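Local coordinates for protein nucleotide pyrophosphohydrolase (Bacillus cereus, PDB 5IE9) that probably hydrolyses nucleoside triphosphates to monophosphates and pyrophosphate, as a MazG-type pyrophosphohydrolase that binds manganese, at residues Gly68-Leu71 against Phe72-Cys76; Ile75-Ala78 against Asn79-Ile83; Thr87-Asn90 against Ile91-Lys95. All blocks are in the same frame, centred on the assembly; numbering follows the deposited sequence.

Contact 1. Residues Gly68-Leu71 against Phe72-Cys76; sequences GDVL and FVMIC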
ATOM      1  N   GLY C  68      -9.291  11.572  -5.634  1.00 74.82           N
ATOM      2  CA  GLY C  68     -10.492  11.173  -6.376  1.00 74.10           C
ATOM      3  C   GLY C  68     -10.376   9.780  -6.975  1.00 73.14           C
ATOM      4  O   GLY C  68     -11.330   8.990  -6.916  1.00 72.60           O
ATOM      5  N   ASP C  69      -9.201   9.488  -7.543  1.00 71.91           N
ATOM      6  CA  ASP C  69      -8.870   8.164  -8.076  1.00 71.45           C
ATOM      7  C   ASP C  69      -8.984   7.062  -7.019  1.00 68.49           C
ATOM      8  O   ASP C  69      -9.568   6.008  -7.280  1.00 67.61           O
ATOM      9  CB  ASP C  69      -7.456   8.161  -8.667  1.00 73.89           C
ATOM     10  CG  ASP C  69      -7.408   8.561 -10.144  1.00 77.80           C
ATOM     11  OD1 ASP C  69      -8.465   8.657 -10.825  1.00 78.91           O
ATOM     12  OD2 ASP C  69      -6.269   8.767 -10.627  1.00 80.29           O
ATOM     13  N   VAL C  70      -8.432   7.321  -5.833  1.00 66.89           N
ATOM     14  CA  VAL C  70      -8.520   6.395  -4.703  1.00 64.96           C
ATOM     15  C   VAL C  70      -9.974   6.264  -4.256  1.00 65.41           C
ATOM     16  O   VAL C  70     -10.469   5.150  -4.086  1.00 67.04           O
ATOM     17  CB  VAL C  70      -7.602   6.803  -3.527  1.00 63.80           C
ATOM     18  CG1 VAL C  70      -7.725   5.814  -2.389  1.00 62.99           C
ATOM     19  CG2 VAL C  70      -6.146   6.846  -3.971  1.00 63.99           C
ATOM     20  N   LEU C  71     -10.657   7.402  -4.122  1.00 65.88           N
ATOM     21  CA  LEU C  71     -12.054   7.453  -3.700  1.00 65.37           C
ATOM     22  C   LEU C  71     -12.977   6.670  -4.638  1.00 65.96           C
ATOM     23  O   LEU C  71     -13.933   6.042  -4.185  1.00 66.28           O
ATOM     24  CB  LEU C  71     -12.522   8.910  -3.607  1.00 67.01           C
ATOM     25  CG  LEU C  71     -13.557   9.446  -2.596  1.00 67.82           C
ATOM     26  CD1 LEU C  71     -14.489  10.383  -3.344  1.00 69.34           C
ATOM     27  CD2 LEU C  71     -14.379   8.410  -1.833  1.00 67.43           C
ATOM     28  N   PHE C  72     -12.686   6.709  -5.939  1.00 66.77           N
ATOM     29  CA  PHE C  72     -13.486   5.992  -6.934  1.00 67.96           C
ATOM     30  C   PHE C  72     -13.442   4.484  -6.700  1.00 67.67           C
ATOM     31  O   PHE C  72     -14.489   3.836  -6.677  1.00 68.94           O
ATOM     32  CB  PHE C  72     -13.052   6.349  -8.365  1.00 68.77           C
ATOM     33  CG  PHE C  72     -13.768   5.567  -9.438  1.00 70.05           C
ATOM     34  CD1 PHE C  72     -15.047   5.928  -9.849  1.00 71.44           C
ATOM     35  CD2 PHE C  72     -13.156   4.463 -10.049  1.00 70.23           C
ATOM     36  CE1 PHE C  72     -15.708   5.209 -10.845  1.00 73.33           C
ATOM     37  CE2 PHE C  72     -13.814   3.736 -11.042  1.00 71.35           C
ATOM     38  CZ  PHE C  72     -15.094   4.110 -11.439  1.00 72.89           C
ATOM     39  N   VAL C  73     -12.230   3.948  -6.514  1.00 66.97           N
ATOM     40  CA  VAL C  73     -12.009   2.511  -6.331  1.00 66.53           C
ATOM     41  C   VAL C  73     -12.646   2.075  -5.013  1.00 67.55           C
ATOM     42  O   VAL C  73     -13.229   0.993  -4.931  1.00 69.40           O
ATOM     43  CB  VAL C  73     -10.505   2.132  -6.403  1.00 65.86           C
ATOM     44  CG1 VAL C  73     -10.290   0.628  -6.247  1.00 65.22           C
ATOM     45  CG2 VAL C  73      -9.892   2.594  -7.715  1.00 65.65           C
ATOM     46  N   MET C  74     -12.556   2.936  -4.001  1.00 67.94           N
ATOM     47  CA  MET C  74     -13.227   2.711  -2.728  1.00 68.60           C
ATOM     48  C   MET C  74     -14.730   2.574  -2.891  1.00 68.78           C
ATOM     49  O   MET C  74     -15.322   1.642  -2.342  1.00 69.09           O
ATOM     50  CB  MET C  74     -12.912   3.827  -1.752  1.00 72.78           C
ATOM     51  CG  MET C  74     -11.706   3.527  -0.895  1.00 79.10           C
ATOM     52  SD  MET C  74     -11.246   4.961   0.085  1.00 89.46           S
ATOM     53  CE  MET C  74      -9.519   4.555   0.295  1.00 93.19           C
ATOM     54  N   ILE C  75     -15.332   3.493  -3.658  1.00 67.58           N
ATOM     55  CA  ILE C  75     -16.766   3.471  -3.928  1.00 67.36           C
ATOM     56  C   ILE C  75     -17.119   2.182  -4.669  1.00 68.05           C
ATOM     57  O   ILE C  75     -18.076   1.501  -4.303  1.00 68.81           O
ATOM     58  CB  ILE C  75     -17.252   4.747  -4.661  1.00 68.32           C
ATOM     59  CG1 ILE C  75     -17.226   5.946  -3.702  1.00 67.71           C
ATOM     60  CG2 ILE C  75     -18.672   4.557  -5.182  1.00 69.86           C
ATOM     61  CD1 ILE C  75     -17.324   7.311  -4.358  1.00 67.88           C
ATOM     62  N   CYS C  76     -16.315   1.839  -5.674  1.00 68.13           N
ATOM     63  CA  CYS C  76     -16.436   0.563  -6.383  1.00 70.58           C
ATOM     64  C   CYS C  76     -16.426  -0.631  -5.427  1.00 71.78           C
ATOM     65  O   CYS C  76     -17.332  -1.464  -5.474  1.00 73.82           O
ATOM     66  CB  CYS C  76     -15.337   0.418  -7.432  1.00 69.51           C
ATOM     67  SG  CYS C  76     -15.577   1.484  -8.859  1.00 72.16           S
TER

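Contact 2. Residues Ile75-Ala78 against Asn79-Ile83; sequences ICMA and NSLNI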
ATOM      1  N   ILE C  75     -15.332   3.493  -3.658  1.00 67.58           N
ATOM      2  CA  ILE C  75     -16.766   3.471  -3.928  1.00 67.36           C
ATOM      3  C   ILE C  75     -17.119   2.182  -4.669  1.00 68.05           C
ATOM      4  O   ILE C  75     -18.076   1.501  -4.303  1.00 68.81           O
ATOM      5  CB  ILE C  75     -17.252   4.747  -4.661  1.00 68.32           C
ATOM      6  CG1 ILE C  75     -17.226   5.946  -3.702  1.00 67.71           C
ATOM      7  CG2 ILE C  75     -18.672   4.557  -5.182  1.00 69.86           C
ATOM      8  CD1 ILE C  75     -17.324   7.311  -4.358  1.00 67.88           C
ATOM      9  N   CYS C  76     -16.315   1.839  -5.674  1.00 68.13           N
ATOM     10  CA  CYS C  76     -16.436   0.563  -6.383  1.00 70.58           C
ATOM     11  C   CYS C  76     -16.426  -0.631  -5.427  1.00 71.78           C
ATOM     12  O   CYS C  76     -17.332  -1.464  -5.474  1.00 73.82           O
ATOM     13  CB  CYS C  76     -15.337   0.418  -7.432  1.00 69.51           C
ATOM     14  SG  CYS C  76     -15.577   1.484  -8.859  1.00 72.16           S
ATOM     15  N   MET C  77     -15.416  -0.682  -4.554  1.00 71.01           N
ATOM     16  CA  MET C  77     -15.287  -1.707  -3.525  1.00 71.79           C
ATOM     17  C   MET C  77     -16.575  -1.784  -2.691  1.00 72.27           C
ATOM     18  O   MET C  77     -17.159  -2.864  -2.538  1.00 73.27           O
ATOM     19  CB  MET C  77     -14.055  -1.402  -2.660  1.00 73.48           C
ATOM     20  CG  MET C  77     -13.849  -2.281  -1.431  1.00 77.27           C
ATOM     21  SD  MET C  77     -13.089  -3.865  -1.818  1.00 84.37           S
ATOM     22  CE  MET C  77     -11.347  -3.438  -1.814  1.00 80.80           C
ATOM     23  N   ALA C  78     -17.023  -0.629  -2.199  1.00 70.48           N
ATOM     24  CA  ALA C  78     -18.186  -0.538  -1.327  1.00 71.60           C
ATOM     25  C   ALA C  78     -19.478  -0.963  -2.029  1.00 74.42           C
ATOM     26  O   ALA C  78     -20.308  -1.657  -1.435  1.00 77.07           O
ATOM     27  CB  ALA C  78     -18.311   0.866  -0.760  1.00 70.42           C
ATOM     28  N   ASN C  79     -19.633  -0.554  -3.288  1.00 74.04           N
ATOM     29  CA  ASN C  79     -20.798  -0.907  -4.091  1.00 75.68           C
ATOM     30  C   ASN C  79     -20.838  -2.396  -4.388  1.00 77.29           C
ATOM     31  O   ASN C  79     -21.873  -3.037  -4.210  1.00 79.39           O
ATOM     32  CB  ASN C  79     -20.803  -0.131  -5.401  1.00 75.91           C
ATOM     33  CG  ASN C  79     -21.086   1.356  -5.230  1.00 76.30           C
ATOM     34  OD1 ASN C  79     -21.072   2.093  -6.215  1.00 77.46           O
ATOM     35  ND2 ASN C  79     -21.342   1.805  -4.004  1.00 75.35           N
ATOM     36  N   SER C  80     -19.694  -2.924  -4.833  1.00 77.66           N
ATOM     37  CA  SER C  80     -19.447  -4.360  -5.039  1.00 79.48           C
ATOM     38  C   SER C  80     -19.981  -5.256  -3.911  1.00 80.90           C
ATOM     39  O   SER C  80     -20.529  -6.328  -4.181  1.00 82.41           O
ATOM     40  CB  SER C  80     -17.942  -4.589  -5.230  1.00 78.63           C
ATOM     41  OG  SER C  80     -17.578  -5.954  -5.142  1.00 82.92           O
ATOM     42  N   LEU C  81     -19.835  -4.794  -2.665  1.00 80.28           N
ATOM     43  CA  LEU C  81     -20.198  -5.565  -1.466  1.00 81.53           C
ATOM     44  C   LEU C  81     -21.424  -5.008  -0.728  1.00 83.97           C
ATOM     45  O   LEU C  81     -21.631  -5.300   0.456  1.00 85.06           O
ATOM     46  CB  LEU C  81     -18.995  -5.664  -0.510  1.00 78.36           C
ATOM     47  CG  LEU C  81     -17.619  -6.070  -1.049  1.00 76.63           C
ATOM     48  CD1 LEU C  81     -16.537  -5.696  -0.048  1.00 75.05           C
ATOM     49  CD2 LEU C  81     -17.544  -7.545  -1.412  1.00 77.54           C
ATOM     50  N   ASN C  82     -22.229  -4.211  -1.434  1.00 85.81           N
ATOM     51  CA  ASN C  82     -23.453  -3.591  -0.894  1.00 88.98           C
ATOM     52  C   ASN C  82     -23.260  -2.801   0.415  1.00 87.62           C
ATOM     53  O   ASN C  82     -24.161  -2.731   1.255  1.00 90.37           O
ATOM     54  CB  ASN C  82     -24.597  -4.619  -0.794  1.00 94.07           C
ATOM     55  CG  ASN C  82     -25.206  -4.953  -2.147  1.00 98.35           C
ATOM     56  OD1 ASN C  82     -26.375  -4.656  -2.397  1.00103.74           O
ATOM     57  ND2 ASN C  82     -24.419  -5.564  -3.031  1.00 97.55           N
ATOM     58  N   ILE C  83     -22.074  -2.212   0.561  1.00 84.09           N
ATOM     59  CA  ILE C  83     -21.718  -1.384   1.713  1.00 82.44           C
ATOM     60  C   ILE C  83     -22.017   0.091   1.420  1.00 83.01           C
ATOM     61  O   ILE C  83     -21.633   0.622   0.367  1.00 81.25           O
ATOM     62  CB  ILE C  83     -20.234  -1.578   2.121  1.00 78.63           C
ATOM     63  CG1 ILE C  83     -19.994  -3.026   2.564  1.00 79.47           C
ATOM     64  CG2 ILE C  83     -19.833  -0.607   3.230  1.00 76.69           C
ATOM     65  CD1 ILE C  83     -18.538  -3.455   2.581  1.00 78.93           C
TER

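Contact 3. Residues Thr87-Asn90 against Ile91-Lys95; sequences TAHN and IVMNK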
ATOM      1  N   THR C  87     -22.889   4.964   6.284  1.00 85.50           N
ATOM      2  CA  THR C  87     -22.954   4.075   7.450  1.00 85.67           C
ATOM      3  C   THR C  87     -21.542   3.803   7.979  1.00 83.13           C
ATOM      4  O   THR C  87     -21.292   3.970   9.170  1.00 84.94           O
ATOM      5  CB  THR C  87     -23.690   2.745   7.147  1.00 86.54           C
ATOM      6  OG1 THR C  87     -24.929   3.014   6.480  1.00 88.19           O
ATOM      7  CG2 THR C  87     -23.981   1.965   8.430  1.00 88.61           C
ATOM      8  N   ALA C  88     -20.628   3.422   7.084  1.00 79.84           N
ATOM      9  CA  ALA C  88     -19.230   3.144   7.435  1.00 77.39           C
ATOM     10  C   ALA C  88     -18.570   4.306   8.186  1.00 77.47           C
ATOM     11  O   ALA C  88     -17.923   4.094   9.215  1.00 78.35           O
ATOM     12  CB  ALA C  88     -18.434   2.785   6.189  1.00 74.19           C
ATOM     13  N   HIS C  89     -18.765   5.523   7.669  1.00 77.41           N
ATOM     14  CA  HIS C  89     -18.258   6.767   8.261  1.00 77.20           C
ATOM     15  C   HIS C  89     -18.800   6.971   9.678  1.00 80.06           C
ATOM     16  O   HIS C  89     -18.043   7.324  10.588  1.00 80.25           O
ATOM     17  CB  HIS C  89     -18.626   7.947   7.350  1.00 77.35           C
ATOM     18  CG  HIS C  89     -18.274   9.292   7.906  1.00 78.74           C
ATOM     19  ND1 HIS C  89     -19.182  10.078   8.582  1.00 82.18           N
ATOM     20  CD2 HIS C  89     -17.122  10.001   7.865  1.00 78.10           C
ATOM     21  CE1 HIS C  89     -18.603  11.208   8.945  1.00 82.62           C
ATOM     22  NE2 HIS C  89     -17.353  11.187   8.519  1.00 80.59           N
ATOM     23  N   ASN C  90     -20.104   6.728   9.843  1.00 82.48           N
ATOM     24  CA  ASN C  90     -20.804   6.882  11.118  1.00 84.93           C
ATOM     25  C   ASN C  90     -20.315   5.952  12.211  1.00 86.03           C
ATOM     26  O   ASN C  90     -20.233   6.373  13.371  1.00 88.42           O
ATOM     27  CB  ASN C  90     -22.318   6.710  10.947  1.00 87.81           C
ATOM     28  CG  ASN C  90     -22.979   7.914  10.273  1.00 88.88           C
ATOM     29  OD1 ASN C  90     -22.476   9.041  10.333  1.00 88.92           O
ATOM     30  ND2 ASN C  90     -24.125   7.678   9.647  1.00 90.16           N
ATOM     31  N   ILE C  91     -19.990   4.704  11.856  1.00 84.79           N
ATOM     32  CA  ILE C  91     -19.498   3.742  12.865  1.00 86.13           C
ATOM     33  C   ILE C  91     -18.090   4.097  13.364  1.00 84.36           C
ATOM     34  O   ILE C  91     -17.763   3.867  14.530  1.00 87.61           O
ATOM     35  CB  ILE C  91     -19.664   2.222  12.500  1.00 85.87           C
ATOM     36  CG1 ILE C  91     -18.332   1.539  12.163  1.00 83.64           C
ATOM     37  CG2 ILE C  91     -20.744   1.975  11.446  1.00 85.59           C
ATOM     38  CD1 ILE C  91     -18.191   0.185  12.829  1.00 86.01           C
ATOM     39  N   VAL C  92     -17.292   4.694  12.482  1.00 81.04           N
ATOM     40  CA  VAL C  92     -15.970   5.214  12.827  1.00 80.43           C
ATOM     41  C   VAL C  92     -16.104   6.430  13.750  1.00 82.92           C
ATOM     42  O   VAL C  92     -15.448   6.495  14.794  1.00 85.34           O
ATOM     43  CB  VAL C  92     -15.134   5.511  11.555  1.00 76.82           C
ATOM     44  CG1 VAL C  92     -13.851   6.263  11.878  1.00 75.97           C
ATOM     45  CG2 VAL C  92     -14.805   4.206  10.845  1.00 74.76           C
ATOM     46  N   MET C  93     -16.977   7.362  13.372  1.00 83.90           N
ATOM     47  CA  MET C  93     -17.260   8.558  14.170  1.00 86.31           C
ATOM     48  C   MET C  93     -17.821   8.247  15.558  1.00 89.03           C
ATOM     49  O   MET C  93     -17.511   8.950  16.518  1.00 90.47           O
ATOM     50  CB  MET C  93     -18.184   9.511  13.407  1.00 87.35           C
ATOM     51  CG  MET C  93     -17.526  10.247  12.241  1.00 86.64           C
ATOM     52  SD  MET C  93     -16.206  11.399  12.702  1.00 88.07           S
ATOM     53  CE  MET C  93     -14.788  10.375  12.367  1.00 85.30           C
ATOM     54  N   ASN C  94     -18.633   7.194  15.648  1.00 89.95           N
ATOM     55  CA  ASN C  94     -19.138   6.678  16.920  1.00 92.86           C
ATOM     56  C   ASN C  94     -18.057   6.065  17.792  1.00 92.91           C
ATOM     57  O   ASN C  94     -18.132   6.158  19.014  1.00 97.24           O
ATOM     58  CB  ASN C  94     -20.256   5.662  16.693  1.00 94.80           C
ATOM     59  CG  ASN C  94     -21.625   6.309  16.651  1.00 97.96           C
ATOM     60  OD1 ASN C  94     -22.185   6.536  15.575  1.00 96.61           O
ATOM     61  ND2 ASN C  94     -22.169   6.623  17.829  1.00102.03           N
ATOM     62  N   LYS C  95     -17.063   5.435  17.165  1.00 89.44           N
ATOM     63  CA  LYS C  95     -15.922   4.866  17.885  1.00 89.43           C
ATOM     64  C   LYS C  95     -15.079   5.959  18.553  1.00 90.43           C
ATOM     65  O   LYS C  95     -14.593   5.769  19.668  1.00 93.06           O
ATOM     66  CB  LYS C  95     -15.065   3.996  16.958  1.00 86.00           C
TER

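Contact 1. Residues Gly68-Leu71 against Phe72-Cys76
V70 and M74, one helical turn apart, lie side by side and point the same way, with V70 CG1 3.5 Å from M74 CE. The methionine is extended beyond CG (chi2 172°, chi3 -155°), which lays its end alongside the valine branch rather than curling it back. This is the close-packed part of the contact, and V70 and M74 of the second subunit pack against the same pair. The looser part is the neighbouring flank, where L71 reaches I75 at a slant and the gap widens to 4.0 Å from L71 CD2 to I75 CD1. Beneath both pairs the helix runs regularly: M74 N and I75 N bond to V70 O and L71 O, each at 3.0 Å, whereas V73 N holds D69 O only weakly. The turn belongs to the ExxD part of the MazG family signature, in which D69 is the acidic residue that follows E66. The side chain of D69 starts out pointing away from residues 72-76 and comes within about 3 Å of the bound manganese ion. D69 and F72 are partly exposed. Within 72-76, C76 SG sits 3.6 Å above one face of the F72 ring, which also meets F96 of the second subunit edge-to-face.

Contact 2. Residues Ile75-Ala78 against Asn79-Ile83
A78 and I83 meet through their beta carbons, A78 CB lying 4.2 Å from I83 CB, because the chain folds back at the end of helix 62-80 and directs the isoleucine toward the last turn. A second apolar touch, of similar length, brings M77 SD to 4.3 Å from L81 CD1. Here the methionine starts with CG anti to its backbone nitrogen (chi1 173°), and a bend at chi2 (81°) then brings the sulfur near the leucine methyl.

I75 and N79 make a mixed pair of an apolar and a polar residue, one turn apart, their side chains running side by side in the same direction.

Backbone bonds hold this end together. N79 N to I75 O and S80 N to C76 O, both 2.8 Å, are the last regular helical bonds; L81 N then reaches M77 O and A78 O only weakly. The chain closes in a Schellman motif: I83 N returns to A78 O at 2.7 Å and N82 N to N79 O at 3.0 Å, with N82, at a phi of 53°, as the C-prime residue. A78 O is thus gripped by one firm bond from I83 and a weak one from L81, so the carbonyl at the helix end has partners even though the spiral has stopped.

I83 O accepts a hydrogen bond from Q10 NE2 of helix 6-17. M77 leans on M30, M31 and L34 of helix 27-49, while A78 touches L85 of the helix that follows. From the second subunit, L67 packs on M77, Y49 on L81 and E64 on I83.

Contact 3. Residues Thr87-Asn90 against Ile91-Lys95
M93 places its CG over one face of the H89 imidazole, 3.9 Å from the ring centroid and 25° off the ring normal, a CH-pi contact offset toward the rim. The ring atom closest to M93 CG is H89 CE1, at 3.6 Å. The sulfur stays farther out, M93 SD lying 4.8 Å from the H89 centroid in an oblique position. H89 turns its ring anti to the backbone nitrogen (chi1 175°), which carries it toward the following turn. In M93, chi1 (-73°) sets CG over the ring, and the bends at chi2 and chi3 direct the sulfur and methyl beyond it. On the exposed side T87 and I91 make a looser touch, CG2 of T87 lying 4.4 Å from CG2 of I91.

The spacing is set by the backbone: M93 N bonds to H89 O at 3.0 Å, with N94 N to N90 O and I91 N to T87 O alongside, while V92 N to A88 O is weak. Farther out, T87 OG1 is hydrogen-bonded to D84 OD2 just ahead of helix 85-96, and N90 OD1 takes a bond from K4 NZ of the second subunit. E12 of that subunit packs against both H89 and M93. This is an i to i+4 histidine-methionine pairing on an alpha helix, set into the subunit interface of an all-helical MazG fold.

Contacts 1 and 2 follow each other along helix 62-80, sharing I75 and C76, with centres about 10 Å apart; contact 3 lies on the next helix, 85-96, its centre about 19 Å from that of contact 1 and about 16 Å from that of contact 2. Contact 1 is the one at the metal: the manganese site of E37 and E66 lies beside D69. The shared C76, at the far end of contact 1, already has its side chain about 13 Å from the ion, and contact 2 continues from there. All three face the second subunit, and some partners interlock: I75, common to contacts 1 and 2, packs on H89 of that subunit, while F72 of contact 1 meets its M93.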